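Local structure of molybdopterin molybdotransferase (Pyrococcus horikoshii, 1UZ5) at residues R36-I42 / V175-K180. The protein probably catalyses insertion of molybdate into adenylyl-molybdopterin, giving Mo-molybdopterin and AMP, with magnesium as cofactor, in molybdenum cofactor biosynthesis. Sequence-based numbering, arbitrary orientation.
Sequences RIAAEDI and VKVFRK
Val-175 meets Ile-42 at one end of the contact, its CG2 methyl 3.7 Å from Ile-42 CD1. Next, the carbonyl O of Lys-176 takes the N-H of Ala-39, N to O 2.9 Å, in a nearly straight bond (171°). A water donates to the same oxygen and to Glu-40 O. The extended Lys-176 side chain crosses Glu-40. Their charged ends, NZ and OE2, stand 4.4 Å apart, too far for a salt bridge, and a second water links NZ to OE1. Val-177 lies opposite Ala-38 in a single backbone bridge. Its CG1 packs on Arg-36 CB, while CG2 sits over one face of the Arg-36 guanidinium, 3.6 Å from NH2. Phe-178 N donates to Ile-37 O (3.0 Å). The Phe-178 ring lies over the backbone of Ala-39: CA makes a CH-pi contact 3.8 Å from the ring centroid, and Ile-37 CG2 touches the ring edge. The carbonyl O of Phe-178 receives Arg-36 NH2 at 3.0 Å, within the guanidinium plane. Bends at chi2 (-61°) and chi3 (-66°) curl the arginine back to this oxygen. A water joins Arg-36 NE, Ile-37 N and the same carbonyl. NH2 also forms a salt bridge with Glu-26 of strand 25-29. Lys-180 lays its CE methylene over the opposite face of the guanidinium. A leucine in place of Arg-36 would probably leave Phe-178 O without its side-chain donor and take away the salt bridge to Glu-26. The arrangement is an isolated beta bridge, Ala-38 to Val-177. It sets a loop of the MoeA N-terminal region, between strands 25-29 and 42-43, beside strand 174-178, which itself pairs with strand 25-29 in a two-stranded antiparallel sheet.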
loop_
_atom_site.group_PDB
_atom_site.type_symbol
_atom_site.label_atom_id
_atom_site.label_comp_id
_atom_site.label_asym_id
_atom_site.label_seq_id
_atom_site.Cartn_x
_atom_site.Cartn_y
_atom_site.Cartn_z
ATOM N N ARG A 36 -5.051 3.287 5.193
ATOM C CA ARG A 36 -3.864 3.752 5.904
ATOM C C ARG A 36 -2.685 2.791 5.759
ATOM O O ARG A 36 -2.842 1.657 5.308
ATOM C CB ARG A 36 -4.189 3.976 7.384
ATOM C CG ARG A 36 -5.321 4.969 7.621
ATOM C CD ARG A 36 -4.976 6.360 7.070
ATOM N NE ARG A 36 -3.870 6.995 7.787
ATOM C CZ ARG A 36 -4.028 7.821 8.821
ATOM N NH1 ARG A 36 -5.243 8.117 9.261
ATOM N NH2 ARG A 36 -2.969 8.355 9.415
ATOM N N ILE A 37 -1.500 3.261 6.134
ATOM C CA ILE A 37 -0.281 2.467 6.032
ATOM C C ILE A 37 0.204 2.058 7.423
ATOM O O ILE A 37 0.423 2.915 8.279
ATOM C CB ILE A 37 0.848 3.276 5.352
ATOM C CG1 ILE A 37 0.374 3.808 3.995
ATOM C CG2 ILE A 37 2.082 2.406 5.186
ATOM C CD1 ILE A 37 0.018 2.738 2.998
ATOM N N ALA A 38 0.379 0.755 7.635
ATOM C CA ALA A 38 0.842 0.237 8.926
ATOM C C ALA A 38 2.211 0.811 9.285
ATOM O O ALA A 38 3.159 0.709 8.506
ATOM C CB ALA A 38 0.912 -1.297 8.879
ATOM N N ALA A 39 2.316 1.403 10.471
ATOM C CA ALA A 39 3.575 1.994 10.915
ATOM C C ALA A 39 4.573 0.966 11.448
ATOM O O ALA A 39 5.742 1.281 11.651
ATOM C CB ALA A 39 3.309 3.062 11.972
ATOM N N GLU A 40 4.113 -0.261 11.679
ATOM C CA GLU A 40 4.996 -1.322 12.164
ATOM C C GLU A 40 4.376 -2.693 11.969
ATOM O O GLU A 40 3.165 -2.817 11.755
ATOM C CB GLU A 40 5.333 -1.125 13.645
ATOM C CG GLU A 40 4.136 -1.060 14.565
ATOM C CD GLU A 40 4.535 -0.938 16.029
ATOM O OE1 GLU A 40 5.439 -0.134 16.343
ATOM O OE2 GLU A 40 3.935 -1.641 16.869
ATOM N N ASP A 41 5.214 -3.722 12.029
ATOM C CA ASP A 41 4.737 -5.087 11.868
ATOM C C ASP A 41 3.690 -5.351 12.942
ATOM O O ASP A 41 3.735 -4.752 14.022
ATOM C CB ASP A 41 5.882 -6.095 12.032
ATOM C CG ASP A 41 7.008 -5.881 11.033
ATOM O OD1 ASP A 41 6.729 -5.703 9.827
ATOM O OD2 ASP A 41 8.182 -5.905 11.459
ATOM N N ILE A 42 2.739 -6.224 12.630
ATOM C CA ILE A 42 1.697 -6.602 13.581
ATOM C C ILE A 42 1.662 -8.125 13.603
ATOM O O ILE A 42 1.520 -8.765 12.561
ATOM C CB ILE A 42 0.311 -6.089 13.160
ATOM C CG1 ILE A 42 0.349 -4.570 12.993
ATOM C CG2 ILE A 42 -0.724 -6.480 14.212
ATOM C CD1 ILE A 42 -0.946 -3.978 12.483
ATOM N N VAL A 175 -5.054 0.322 15.530
ATOM C CA VAL A 175 -3.848 0.045 14.766
ATOM C C VAL A 175 -2.953 1.277 14.596
ATOM O O VAL A 175 -3.435 2.394 14.402
ATOM C CB VAL A 175 -4.223 -0.547 13.383
ATOM C CG1 VAL A 175 -5.119 0.417 12.624
ATOM C CG2 VAL A 175 -2.964 -0.865 12.590
ATOM N N LYS A 176 -1.647 1.062 14.694
ATOM C CA LYS A 176 -0.673 2.135 14.553
ATOM C C LYS A 176 -0.337 2.363 13.091
ATOM O O LYS A 176 0.204 1.487 12.420
ATOM C CB LYS A 176 0.606 1.799 15.320
ATOM C CG LYS A 176 0.443 1.872 16.836
ATOM C CD LYS A 176 1.760 1.596 17.541
ATOM C CE LYS A 176 1.619 1.771 19.044
ATOM N NZ LYS A 176 2.907 1.549 19.747
ATOM N N VAL A 177 -0.667 3.547 12.597
ATOM C CA VAL A 177 -0.394 3.862 11.205
ATOM C C VAL A 177 0.421 5.146 11.096
ATOM O O VAL A 177 0.456 5.957 12.024
ATOM C CB VAL A 177 -1.708 4.015 10.411
ATOM C CG1 VAL A 177 -2.481 2.699 10.421
ATOM C CG2 VAL A 177 -2.552 5.125 11.012
ATOM N N PHE A 178 1.096 5.314 9.967
ATOM C CA PHE A 178 1.893 6.514 9.750
ATOM C C PHE A 178 0.956 7.688 9.539
ATOM O O PHE A 178 -0.088 7.549 8.893
ATOM C CB PHE A 178 2.765 6.371 8.501
ATOM C CG PHE A 178 3.977 5.513 8.687
ATOM C CD1 PHE A 178 4.986 5.894 9.562
ATOM C CD2 PHE A 178 4.137 4.347 7.943
ATOM C CE1 PHE A 178 6.140 5.131 9.691
ATOM C CE2 PHE A 178 5.288 3.574 8.064
ATOM C CZ PHE A 178 6.292 3.970 8.939
ATOM N N ARG A 179 1.304 8.837 10.105
ATOM C CA ARG A 179 0.502 10.030 9.881
ATOM C C ARG A 179 0.818 10.352 8.424
ATOM O O ARG A 179 1.860 9.947 7.911
ATOM C CB ARG A 179 0.951 11.173 10.794
ATOM C CG ARG A 179 0.551 10.987 12.246
ATOM C CD ARG A 179 1.069 12.122 13.113
ATOM N NE ARG A 179 0.728 11.927 14.517
ATOM C CZ ARG A 179 -0.501 12.043 15.010
ATOM N NH1 ARG A 179 -1.514 12.358 14.212
ATOM N NH2 ARG A 179 -0.719 11.843 16.304
ATOM N N LYS A 180 -0.075 11.054 7.744
ATOM C CA LYS A 180 0.168 11.356 6.338
ATOM C C LYS A 180 1.164 12.493 6.158
ATOM O O LYS A 180 0.977 13.581 6.692
ATOM C CB LYS A 180 -1.152 11.698 5.641
ATOM C CG LYS A 180 -2.139 10.539 5.618
ATOM C CD LYS A 180 -3.457 10.934 4.986
ATOM C CE LYS A 180 -4.405 9.747 4.911
ATOM N NZ LYS A 180 -5.709 10.128 4.306
HETATM O O HOH W 1 -1.297 6.059 6.963
HETATM O O HOH W 2 1.019 -1.223 13.008
HETATM O O HOH W 3 5.730 0.414 19.220
#